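Local coordinates for putative glucoamylase (Bacteroides fragilis NCTC 9343, PDB 3EU8), which is of unknown function but probably acts as a glycoside hydrolase, releasing glucose from starch-like glucans as glucoamylases do, at residues K106-H111 / N173-G178; F197-Y202 / L206-L211; F69-I74 / L143-Y148; F259-S264 / N287-N292. One frame throughout, in Å; residues are numbered along the deposited sequence.

Contact 1 (K106-H111 / N173-G178); sequences KGAYPH and NWYRHG
Lys106 lies draped across one face of the Trp174 indole, its chain crossing the ring system at a slant. The aliphatic part comes first: CG of Lys106 stands 3.6 Å from the centroid of the Trp174 five-membered ring and 7° off its normal, a CH-pi contact almost straight above the ring. A bend at the second torsion (chi2 -77°) turns the rest of the lysine over the bicycle, CD over the fusion bond and CE over the CE2-CZ2 side of the benzo ring. The ammonium ends over the benzo half, where NZ of Lys106 is 4.0 Å from the centroid of the Trp174 six-membered ring, a cation-pi arrangement 18° off the normal. Tyr175, the next residue of the short 3-10 turn 174-176, approaches differently. Its ring stands obliquely to Lys106 CB and Ala108 CB, and OH of Tyr175 comes 3.3 Å from CB of Ala108. That hydroxyl is hydrogen-bonded to Phe105 O, and the small methyl of Ala108 is compatible with its close approach. Trp187 borders both lysine and tyrosine. No hydrogen bond runs directly between 106-111 and 173-178; the Tyr175-Phe105 bond and a Lys106-Asp171 backbone bond tie the loops just beside them. The direct side-chain contact is dispersive and electrostatic: lysine suits this partly exposed site because its methylenes cover the indole while its charge, probably stabilised by the pi electrons, stays near solvent.

Contact 2 (F197-Y202 / L206-L211); sequences FPVHGY and LIMYIL
The loop that leads into helix 206-214 doubles back on the helix it precedes, laying Val199 against the side chains of Met208 and Tyr209 in a buried loop-on-helix contact. Val199 and the selenomethionine Met208 reach toward each other tip to tip, and the methyl CE of Met208 stops 3.6 Å from CB of Val199. A bend at chi3 (68°) brings that methyl round to the valine, with CG1 and CG2 of Val199 only slightly farther away. The beta-branched valine offers CB and both methyls to the Met208 methyl, and CG1 also to the Tyr209 ring. Tyr209 slides past Val199 the opposite way and uses its hydroxyl: Tyr209 OH donates to Val199 O at 2.5 Å, a very short bond whose exact length deserves caution. The carbonyl oxygen sits at the ring edge, near its plane. Tyr209 OH is also hydrogen-bonded to the backbone N of Leu183, and Val199 and Leu183 pair through their backbones, so the buried phenol ties two chain segments. Farther along, one water bridges the ends of the contact, accepting from Leu206 N at 3.2 Å and donating to Tyr202 OH at 3.0 Å. The peptide before Tyr202 is cis. The buried loop packs on helix 206-214, which itself lies against helices 132-149 and 222-229, as in the alpha/alpha toroid probable for this six-hairpin clan.

Contact 3 (F69-I74 / L143-Y148); sequences FGIMAI and LAVHQY
Ile71 and Val145 form the close part of a helix-helix contact between helices 64-79 and 132-149, two of the many helices in what is, judging from its six-hairpin family clan, probably an alpha/alpha toroid. The side chains cross at about a right angle, and the methyl CD1 of Ile71 lies 3.9 Å from CG2 of Val145. Ile71 carries CG1 in the crowded position between its own backbone N and carbonyl carbon (chi1 66°), which swings the long branch out to the neighbouring helix; the extended second torsion then delivers CD1. Branched aliphatics suit such a place, since they fill a helix-helix seam without polar groups needing partners. Next to this pair the helices run near enough for Met72 and Ala144 to have CA atoms 7.3 Å apart. Alanine permits that approach, and the selenomethionine Met72 brings its CE to 4.3 Å from CB of Ala144, a looser touch. Leu75 of the first helix lies on Ala144 and Val145, while Met92 of helix 85-101 packs on Val145, so apolar groups continue the packing; farther along, a Tyr148-Asp79 hydrogen bond joins the helices. No hydrogen bond crosses between the two segments. The other flank of helix 132-149 has a different character: His146 and Gln147 are partly exposed and take no part in the seam, with Gln147 NE2 bonded to Ser413. On that polar flank, His146 ND1 donates to Gln147 OE1 at 2.8 Å with an N-H...O angle of 146°, the acceptor lying in the plane of the imidazole.

Contact 4 (F259-S264 / N287-N292); sequences FWAQYS and NLTLVN. With EDO (1,2-ethanediol), chain Z; EDO (1,2-ethanediol), chain Y.
Trp260 meets Leu288 through its CB rather than its ring: CB of Trp260 is 4.5 Å from CD2 of Leu288, and the indole leads away from the helix. The edge of that indole is aimed instead at Phe259, with CD1 of Trp260 poised 3.3 Å above the plane of the Phe259 ring and over its centre. Phe259 in turn points its own edge at Tyr263, whose face lies beneath CD2 of Phe259. Three neighbouring aromatics are thus arranged edge against face in succession. Across the contact itself the touching is aliphatic. CB of Ala261 is 4.0 Å from CD2 of Leu288, whose CG lies anti to the backbone N (chi1 -170°), carrying the leucine branch out to the loop. The small alanine allows the 3-10 segment that runs through 259-261 to sit close to helix 281-298, a loop-on-helix packing inside a domain probably built as the alpha/alpha toroid of six-hairpin enzymes. Phe259 O takes two backbone donors, Gln262 N and Tyr263 N, which closes the turn that presents Ala261. Beside Leu288, Thr289 reaches Ala261 with OG1, a hydroxyl engaged by Met285 O and Ser344 OG; Ser344 OG, which also bonds Gln262 NE2, links it indirectly to the loop. On the helix side turned from the loop, Asn287 receives a 2.6 Å hydrogen bond at OD1 from O1 of one 1,2-ethanediol, while O1 of a second gives a weak one; ND2 of Asn287 is hydrogen-bonded to Glu245 O. Both diols probably come from the crystallisation liquor.

Overall arrangement
Contacts 2, 3 and 4 are buried, with centres 12 to 14 Å from the centre of the chain, whereas contact 1 lies 20 Å out and is partly exposed. Their chemistry follows: contact 3 is wholly apolar between its segments, contact 4 nearly so, contact 2 adds a buried phenol-carbonyl bond, and contact 1 rests on CH-pi and cation-pi contacts near the surface. The inner three join directly: Leu211 packs on Leu143, Phe69 on Tyr263, and Tyr202 and Ile207 probably bond to the loop of 259-264. Helix 132-149 is shared more widely, bordering contacts 1 and 2 as well as supplying contact 3.

Contact 1 (K106-H111 / N173-G178)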
# COMPACT_ATOMS: atom_id res chain seq x y z
N LYS A 106 -9.02 -9.61 -18.44
CA LYS A 106 -10.14 -10.24 -17.72
C LYS A 106 -10.65 -9.34 -16.60
O LYS A 106 -10.99 -9.79 -15.54
CB LYS A 106 -9.80 -11.64 -17.26
CG LYS A 106 -9.30 -12.54 -18.40
CD LYS A 106 -10.45 -13.01 -19.25
CE LYS A 106 -9.94 -13.65 -20.52
NZ LYS A 106 -11.00 -14.40 -21.25
N GLY A 107 -10.72 -8.03 -16.90
CA GLY A 107 -11.17 -6.99 -15.98
C GLY A 107 -10.19 -6.63 -14.88
O GLY A 107 -10.50 -5.77 -14.07
N ALA A 108 -9.03 -7.31 -14.82
CA ALA A 108 -7.95 -6.93 -13.91
C ALA A 108 -7.06 -5.95 -14.65
O ALA A 108 -7.14 -5.81 -15.86
CB ALA A 108 -7.18 -8.17 -13.41
N TYR A 109 -6.21 -5.25 -13.90
CA TYR A 109 -5.32 -4.25 -14.44
C TYR A 109 -3.90 -4.79 -14.42
O TYR A 109 -3.55 -5.63 -13.58
CB TYR A 109 -5.44 -2.94 -13.61
CG TYR A 109 -6.87 -2.43 -13.56
CD1 TYR A 109 -7.77 -2.95 -12.65
CD2 TYR A 109 -7.33 -1.48 -14.47
CE1 TYR A 109 -9.08 -2.52 -12.61
CE2 TYR A 109 -8.66 -1.04 -14.43
CZ TYR A 109 -9.51 -1.57 -13.49
OH TYR A 109 -10.81 -1.19 -13.42
N PRO A 110 -3.06 -4.30 -15.34
CA PRO A 110 -1.65 -4.60 -15.26
C PRO A 110 -0.97 -3.86 -14.11
O PRO A 110 -1.53 -2.91 -13.59
CB PRO A 110 -1.12 -4.05 -16.58
CG PRO A 110 -2.08 -2.89 -16.91
CD PRO A 110 -3.38 -3.41 -16.49
N HIS A 111 0.22 -4.29 -13.73
CA HIS A 111 1.01 -3.53 -12.75
C HIS A 111 1.28 -2.11 -13.26
O HIS A 111 0.99 -1.12 -12.55
CB HIS A 111 2.31 -4.28 -12.45
CG HIS A 111 3.09 -3.72 -11.29
ND1 HIS A 111 4.09 -4.44 -10.68
CD2 HIS A 111 2.98 -2.56 -10.59
CE1 HIS A 111 4.60 -3.73 -9.68
NE2 HIS A 111 3.94 -2.59 -9.61
N ASN A 173 -12.59 -14.73 -10.37
CA ASN A 173 -12.73 -16.16 -10.59
C ASN A 173 -11.90 -16.69 -11.80
O ASN A 173 -11.34 -17.76 -11.72
CB ASN A 173 -14.20 -16.44 -10.78
CG ASN A 173 -14.58 -17.77 -10.35
OD1 ASN A 173 -14.50 -18.10 -9.16
ND2 ASN A 173 -15.06 -18.58 -11.31
N TRP A 174 -11.75 -15.90 -12.87
CA TRP A 174 -10.80 -16.23 -13.95
C TRP A 174 -9.41 -16.62 -13.44
O TRP A 174 -8.80 -17.61 -13.93
CB TRP A 174 -10.62 -15.09 -14.95
CG TRP A 174 -9.53 -15.42 -16.03
CD1 TRP A 174 -8.22 -15.02 -16.01
CD2 TRP A 174 -9.68 -16.22 -17.23
NE1 TRP A 174 -7.56 -15.52 -17.11
CE2 TRP A 174 -8.42 -16.25 -17.88
CE3 TRP A 174 -10.76 -16.90 -17.83
CZ2 TRP A 174 -8.21 -16.93 -19.09
CZ3 TRP A 174 -10.54 -17.59 -19.05
CH2 TRP A 174 -9.27 -17.59 -19.66
N TYR A 175 -8.92 -15.86 -12.45
CA TYR A 175 -7.55 -16.01 -11.92
C TYR A 175 -7.38 -17.21 -11.00
O TYR A 175 -6.30 -17.40 -10.42
CB TYR A 175 -7.08 -14.69 -11.27
CG TYR A 175 -6.78 -13.59 -12.32
CD1 TYR A 175 -7.81 -12.89 -12.94
CD2 TYR A 175 -5.47 -13.30 -12.71
CE1 TYR A 175 -7.54 -11.89 -13.88
CE2 TYR A 175 -5.20 -12.35 -13.65
CZ TYR A 175 -6.23 -11.63 -14.24
OH TYR A 175 -5.96 -10.69 -15.21
N ARG A 176 -8.42 -18.05 -10.90
CA ARG A 176 -8.28 -19.37 -10.25
C ARG A 176 -7.68 -20.44 -11.15
O ARG A 176 -7.47 -21.56 -10.70
CB ARG A 176 -9.62 -19.88 -9.75
CG ARG A 176 -10.08 -19.28 -8.46
CD ARG A 176 -11.58 -19.47 -8.34
NE ARG A 176 -11.86 -20.76 -7.77
CZ ARG A 176 -13.06 -21.30 -7.70
NH1 ARG A 176 -14.11 -20.69 -8.22
NH2 ARG A 176 -13.19 -22.49 -7.12
N HIS A 177 -7.41 -20.11 -12.41
CA HIS A 177 -6.70 -20.97 -13.34
C HIS A 177 -7.42 -22.33 -13.47
O HIS A 177 -6.88 -23.39 -13.14
CB HIS A 177 -5.23 -21.10 -12.92
CG HIS A 177 -4.36 -21.88 -13.87
ND1 HIS A 177 -4.82 -22.34 -15.09
CD2 HIS A 177 -3.07 -22.28 -13.77
CE1 HIS A 177 -3.84 -22.99 -15.70
NE2 HIS A 177 -2.77 -22.97 -14.92
N GLY A 178 -8.67 -22.26 -13.93
CA GLY A 178 -9.54 -23.41 -14.07
C GLY A 178 -10.18 -23.87 -12.79
O GLY A 178 -10.32 -25.07 -12.55

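Contact 2 (F197-Y202 / L206-L211)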
# COMPACT_ATOMS: atom_id res chain seq x y z
N PHE A 197 2.32 -18.18 -10.35
CA PHE A 197 2.56 -17.77 -8.98
C PHE A 197 1.27 -17.86 -8.18
O PHE A 197 0.57 -16.87 -8.02
CB PHE A 197 3.12 -16.33 -9.01
CG PHE A 197 3.95 -15.97 -7.80
CD1 PHE A 197 3.34 -15.60 -6.60
CD2 PHE A 197 5.35 -16.01 -7.87
CE1 PHE A 197 4.11 -15.27 -5.47
CE2 PHE A 197 6.13 -15.69 -6.75
CZ PHE A 197 5.51 -15.31 -5.55
N PRO A 198 0.92 -19.07 -7.69
CA PRO A 198 -0.23 -19.11 -6.76
C PRO A 198 0.13 -18.39 -5.47
O PRO A 198 1.26 -18.50 -5.01
CB PRO A 198 -0.48 -20.62 -6.52
CG PRO A 198 0.78 -21.31 -6.90
CD PRO A 198 1.53 -20.40 -7.88
N VAL A 199 -0.82 -17.67 -4.88
CA VAL A 199 -0.53 -16.79 -3.78
C VAL A 199 -0.97 -17.40 -2.46
O VAL A 199 -2.18 -17.53 -2.20
CB VAL A 199 -1.21 -15.40 -4.01
CG1 VAL A 199 -0.93 -14.48 -2.83
CG2 VAL A 199 -0.72 -14.81 -5.30
N HIS A 200 0.02 -17.74 -1.62
CA HIS A 200 -0.17 -18.30 -0.30
C HIS A 200 0.32 -17.29 0.73
O HIS A 200 1.32 -16.61 0.49
CB HIS A 200 0.63 -19.62 -0.13
CG HIS A 200 0.44 -20.61 -1.24
ND1 HIS A 200 -0.77 -21.24 -1.48
CD2 HIS A 200 1.32 -21.15 -2.11
CE1 HIS A 200 -0.62 -22.08 -2.49
NE2 HIS A 200 0.63 -22.03 -2.90
N GLY A 201 -0.33 -17.22 1.90
CA GLY A 201 0.06 -16.28 2.96
C GLY A 201 1.06 -16.87 3.94
O GLY A 201 1.41 -18.06 3.82
N TYR A 202 1.56 -16.06 4.89
CA TYR A 202 1.24 -14.63 4.99
C TYR A 202 2.23 -13.78 4.17
O TYR A 202 3.42 -14.03 4.14
CB TYR A 202 1.19 -14.14 6.46
CG TYR A 202 0.75 -12.69 6.52
CD1 TYR A 202 -0.59 -12.35 6.44
CD2 TYR A 202 1.70 -11.65 6.61
CE1 TYR A 202 -1.00 -11.05 6.43
CE2 TYR A 202 1.29 -10.30 6.62
CZ TYR A 202 -0.07 -10.01 6.50
OH TYR A 202 -0.54 -8.70 6.48
N LEU A 206 -3.31 -10.06 1.39
CA LEU A 206 -4.59 -10.48 1.99
C LEU A 206 -5.81 -9.83 1.32
O LEU A 206 -6.85 -10.48 1.08
CB LEU A 206 -4.61 -10.18 3.49
CG LEU A 206 -5.87 -10.50 4.31
CD1 LEU A 206 -6.30 -11.96 4.19
CD2 LEU A 206 -5.64 -10.14 5.79
N ILE A 207 -5.68 -8.53 1.03
CA ILE A 207 -6.82 -7.76 0.52
C ILE A 207 -7.29 -8.33 -0.81
O ILE A 207 -8.48 -8.27 -1.11
CB ILE A 207 -6.50 -6.21 0.42
CG1 ILE A 207 -7.79 -5.37 0.41
CG2 ILE A 207 -5.60 -5.87 -0.78
CD1 ILE A 207 -8.62 -5.54 1.72
N MSE A 208 -6.38 -8.92 -1.59
CA MSE A 208 -6.76 -9.63 -2.84
C MSE A 208 -7.80 -10.73 -2.62
O MSE A 208 -8.78 -10.81 -3.36
CB MSE A 208 -5.54 -10.30 -3.49
CG MSE A 208 -5.85 -10.92 -4.87
SE MSE A 208 -4.34 -11.66 -5.74
CE MSE A 208 -4.04 -13.20 -4.46
N TYR A 209 -7.54 -11.59 -1.63
CA TYR A 209 -8.46 -12.67 -1.27
C TYR A 209 -9.78 -12.14 -0.76
O TYR A 209 -10.84 -12.64 -1.16
CB TYR A 209 -7.82 -13.66 -0.27
CG TYR A 209 -6.95 -14.67 -0.98
CD1 TYR A 209 -7.48 -15.87 -1.46
CD2 TYR A 209 -5.59 -14.42 -1.19
CE1 TYR A 209 -6.67 -16.83 -2.16
CE2 TYR A 209 -4.79 -15.34 -1.87
CZ TYR A 209 -5.34 -16.55 -2.35
OH TYR A 209 -4.54 -17.41 -3.01
N ILE A 210 -9.71 -11.12 0.10
CA ILE A 210 -10.91 -10.46 0.62
C ILE A 210 -11.81 -9.82 -0.46
O ILE A 210 -13.04 -9.94 -0.40
CB ILE A 210 -10.57 -9.42 1.73
CG1 ILE A 210 -10.26 -10.18 3.04
CG2 ILE A 210 -11.78 -8.45 1.99
CD1 ILE A 210 -9.49 -9.43 4.04
N LEU A 211 -11.19 -9.14 -1.43
CA LEU A 211 -11.92 -8.52 -2.51
C LEU A 211 -12.44 -9.58 -3.45
O LEU A 211 -13.57 -9.45 -3.96
CB LEU A 211 -11.06 -7.48 -3.24
CG LEU A 211 -10.84 -6.18 -2.50
CD1 LEU A 211 -9.87 -5.25 -3.25
CD2 LEU A 211 -12.19 -5.45 -2.23
O HOH W 1 -1.47 -8.70 3.65

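Contact 3 (F69-I74 / L143-Y148)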
# COMPACT_ATOMS: atom_id res chain seq x y z
N PHE A 69 -3.44 3.55 -3.74
CA PHE A 69 -3.00 4.27 -2.55
C PHE A 69 -3.16 5.78 -2.75
O PHE A 69 -3.64 6.48 -1.85
CB PHE A 69 -1.52 4.00 -2.20
CG PHE A 69 -1.14 2.52 -2.09
CD1 PHE A 69 -2.10 1.51 -1.94
CD2 PHE A 69 0.19 2.14 -2.13
CE1 PHE A 69 -1.72 0.16 -1.84
CE2 PHE A 69 0.57 0.79 -2.01
CZ PHE A 69 -0.39 -0.18 -1.87
N GLY A 70 -2.73 6.27 -3.92
CA GLY A 70 -2.81 7.67 -4.20
C GLY A 70 -4.20 8.26 -4.20
O GLY A 70 -4.38 9.37 -3.72
N ILE A 71 -5.18 7.54 -4.76
CA ILE A 71 -6.56 8.05 -4.79
C ILE A 71 -7.11 8.11 -3.40
O ILE A 71 -7.92 8.98 -3.12
CB ILE A 71 -7.56 7.26 -5.70
CG1 ILE A 71 -7.83 5.86 -5.20
CG2 ILE A 71 -7.09 7.19 -7.12
CD1 ILE A 71 -8.85 5.14 -6.07
N MSE A 72 -6.64 7.21 -2.51
CA MSE A 72 -6.95 7.34 -1.08
C MSE A 72 -6.28 8.55 -0.42
O MSE A 72 -6.90 9.21 0.42
CB MSE A 72 -6.58 6.07 -0.29
CG MSE A 72 -7.28 4.80 -0.74
SE MSE A 72 -6.60 3.16 0.11
CE MSE A 72 -8.04 2.86 1.00
N ALA A 73 -5.01 8.80 -0.73
CA ALA A 73 -4.36 10.03 -0.25
C ALA A 73 -5.12 11.25 -0.73
O ALA A 73 -5.24 12.20 0.01
CB ALA A 73 -2.90 10.12 -0.70
N ILE A 74 -5.62 11.21 -1.97
CA ILE A 74 -6.38 12.35 -2.54
C ILE A 74 -7.72 12.51 -1.82
O ILE A 74 -8.11 13.65 -1.54
CB ILE A 74 -6.57 12.23 -4.05
CG1 ILE A 74 -5.21 12.47 -4.76
CG2 ILE A 74 -7.62 13.24 -4.58
CD1 ILE A 74 -5.17 11.99 -6.21
N LEU A 143 -12.96 1.52 -4.18
CA LEU A 143 -14.17 1.26 -3.35
C LEU A 143 -14.36 2.28 -2.19
O LEU A 143 -15.47 2.56 -1.78
CB LEU A 143 -14.17 -0.20 -2.83
CG LEU A 143 -14.27 -1.36 -3.85
CD1 LEU A 143 -14.33 -2.69 -3.10
CD2 LEU A 143 -15.45 -1.20 -4.81
N ALA A 144 -13.27 2.84 -1.68
CA ALA A 144 -13.33 3.92 -0.66
C ALA A 144 -13.90 5.21 -1.29
O ALA A 144 -14.73 5.86 -0.71
CB ALA A 144 -11.95 4.16 -0.06
N VAL A 145 -13.46 5.56 -2.48
CA VAL A 145 -13.98 6.72 -3.24
C VAL A 145 -15.43 6.53 -3.54
O VAL A 145 -16.18 7.44 -3.32
CB VAL A 145 -13.24 6.95 -4.55
CG1 VAL A 145 -13.79 8.18 -5.30
CG2 VAL A 145 -11.73 7.07 -4.28
N HIS A 146 -15.82 5.33 -3.98
CA HIS A 146 -17.25 5.01 -4.18
C HIS A 146 -18.10 5.35 -2.94
O HIS A 146 -19.13 6.06 -3.03
CB HIS A 146 -17.44 3.53 -4.52
CG HIS A 146 -18.87 3.14 -4.75
ND1 HIS A 146 -19.73 2.80 -3.72
CD2 HIS A 146 -19.60 3.04 -5.89
CE1 HIS A 146 -20.92 2.53 -4.22
NE2 HIS A 146 -20.87 2.68 -5.53
N GLN A 147 -17.68 4.84 -1.78
CA GLN A 147 -18.40 5.13 -0.53
C GLN A 147 -18.37 6.62 -0.14
O GLN A 147 -19.35 7.13 0.34
CB GLN A 147 -17.87 4.26 0.62
CG GLN A 147 -18.14 2.74 0.41
CD GLN A 147 -19.60 2.41 0.17
OE1 GLN A 147 -20.07 2.30 -1.00
NE2 GLN A 147 -20.35 2.28 1.27
N TYR A 148 -17.25 7.30 -0.35
CA TYR A 148 -17.18 8.77 -0.08
C TYR A 148 -18.22 9.57 -0.91
O TYR A 148 -18.81 10.56 -0.43
CB TYR A 148 -15.75 9.27 -0.37
CG TYR A 148 -15.44 10.64 0.21
CD1 TYR A 148 -15.45 10.84 1.60
CD2 TYR A 148 -15.10 11.70 -0.61
CE1 TYR A 148 -15.16 12.07 2.14
CE2 TYR A 148 -14.81 12.95 -0.07
CZ TYR A 148 -14.84 13.12 1.31
OH TYR A 148 -14.54 14.33 1.84

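Contact 4 (F259-S264 / N287-N292)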
# COMPACT_ATOMS: atom_id res chain seq x y z
N PHE A 259 6.23 -3.36 4.96
CA PHE A 259 5.03 -3.01 4.15
C PHE A 259 3.97 -4.10 4.16
O PHE A 259 2.81 -3.82 3.89
CB PHE A 259 5.40 -2.59 2.69
CG PHE A 259 5.64 -3.76 1.70
CD1 PHE A 259 6.88 -4.39 1.59
CD2 PHE A 259 4.63 -4.17 0.85
CE1 PHE A 259 7.09 -5.41 0.67
CE2 PHE A 259 4.81 -5.22 -0.03
CZ PHE A 259 6.06 -5.82 -0.13
N TRP A 260 4.36 -5.33 4.51
CA TRP A 260 3.39 -6.42 4.67
C TRP A 260 2.39 -6.17 5.78
O TRP A 260 1.29 -6.72 5.76
CB TRP A 260 4.10 -7.75 4.91
CG TRP A 260 4.90 -8.29 3.77
CD1 TRP A 260 5.26 -7.64 2.61
CD2 TRP A 260 5.50 -9.59 3.70
NE1 TRP A 260 6.00 -8.48 1.81
CE2 TRP A 260 6.18 -9.67 2.47
CE3 TRP A 260 5.52 -10.69 4.56
CZ2 TRP A 260 6.86 -10.81 2.07
CZ3 TRP A 260 6.20 -11.82 4.17
CH2 TRP A 260 6.87 -11.87 2.94
N ALA A 261 2.77 -5.35 6.76
CA ALA A 261 1.86 -4.91 7.84
C ALA A 261 0.88 -3.81 7.40
O ALA A 261 -0.03 -3.43 8.14
CB ALA A 261 2.69 -4.44 9.06
N GLN A 262 1.03 -3.31 6.17
CA GLN A 262 0.48 -2.02 5.80
C GLN A 262 -0.46 -2.00 4.56
O GLN A 262 -1.55 -1.47 4.62
CB GLN A 262 1.64 -1.05 5.62
CG GLN A 262 2.47 -0.85 6.89
CD GLN A 262 3.77 -0.12 6.70
OE1 GLN A 262 4.22 0.11 5.57
NE2 GLN A 262 4.41 0.26 7.82
N TYR A 263 -0.04 -2.58 3.44
CA TYR A 263 -0.79 -2.40 2.18
C TYR A 263 -2.23 -2.91 2.21
O TYR A 263 -3.13 -2.26 1.65
CB TYR A 263 -0.05 -3.08 1.03
CG TYR A 263 1.19 -2.42 0.48
CD1 TYR A 263 1.83 -1.37 1.15
CD2 TYR A 263 1.77 -2.87 -0.72
CE1 TYR A 263 2.97 -0.78 0.64
CE2 TYR A 263 2.92 -2.27 -1.26
CZ TYR A 263 3.52 -1.23 -0.57
OH TYR A 263 4.66 -0.64 -1.02
N SER A 264 -2.44 -4.07 2.83
CA SER A 264 -3.75 -4.72 2.91
C SER A 264 -4.60 -4.13 4.03
O SER A 264 -5.75 -4.56 4.21
CB SER A 264 -3.64 -6.24 3.08
OG SER A 264 -3.14 -6.92 1.90
N ASN A 287 3.07 -6.14 16.26
CA ASN A 287 4.23 -6.94 16.65
C ASN A 287 5.22 -7.06 15.50
O ASN A 287 6.43 -7.01 15.72
CB ASN A 287 3.81 -8.36 17.17
CG ASN A 287 3.41 -8.36 18.65
OD1 ASN A 287 3.16 -7.32 19.21
ND2 ASN A 287 3.34 -9.52 19.27
N LEU A 288 4.73 -7.23 14.28
CA LEU A 288 5.63 -7.15 13.08
C LEU A 288 6.44 -5.84 13.02
O LEU A 288 7.63 -5.85 12.69
CB LEU A 288 4.86 -7.37 11.77
CG LEU A 288 5.70 -7.56 10.49
CD1 LEU A 288 6.76 -8.68 10.62
CD2 LEU A 288 4.74 -7.83 9.33
N THR A 289 5.77 -4.74 13.33
CA THR A 289 6.36 -3.39 13.37
C THR A 289 7.38 -3.36 14.50
O THR A 289 8.46 -2.83 14.33
CB THR A 289 5.25 -2.30 13.62
OG1 THR A 289 4.25 -2.40 12.61
CG2 THR A 289 5.81 -0.89 13.64
N LEU A 290 7.05 -3.94 15.65
CA LEU A 290 7.95 -3.93 16.80
C LEU A 290 9.19 -4.83 16.61
O LEU A 290 10.27 -4.48 17.12
CB LEU A 290 7.20 -4.28 18.09
CG LEU A 290 6.10 -3.30 18.59
CD1 LEU A 290 5.34 -3.90 19.84
CD2 LEU A 290 6.63 -1.92 18.94
N VAL A 291 9.06 -5.95 15.88
CA VAL A 291 10.20 -6.80 15.46
C VAL A 291 11.19 -6.00 14.60
O VAL A 291 12.41 -6.10 14.76
CB VAL A 291 9.71 -8.00 14.62
CG1 VAL A 291 10.84 -8.67 13.86
CG2 VAL A 291 8.96 -8.96 15.48
N ASN A 292 10.64 -5.22 13.69
CA ASN A 292 11.40 -4.36 12.80
C ASN A 292 12.16 -3.33 13.63
O ASN A 292 13.38 -3.17 13.49
CB ASN A 292 10.45 -3.67 11.80
CG ASN A 292 11.16 -3.17 10.53
OD1 ASN A 292 11.82 -2.15 10.55
ND2 ASN A 292 11.00 -3.90 9.43
C1 EDO Z . 0.62 -6.67 20.47
O1 EDO Z . 1.35 -5.54 19.95
C2 EDO Z . -0.04 -6.20 21.74
O2 EDO Z . -0.42 -4.84 21.48
C1 EDO Y . 3.96 -6.69 23.07
O1 EDO Y . 4.14 -5.67 22.08
C2 EDO Y . 4.88 -7.84 22.73
O2 EDO Y . 6.24 -7.40 22.67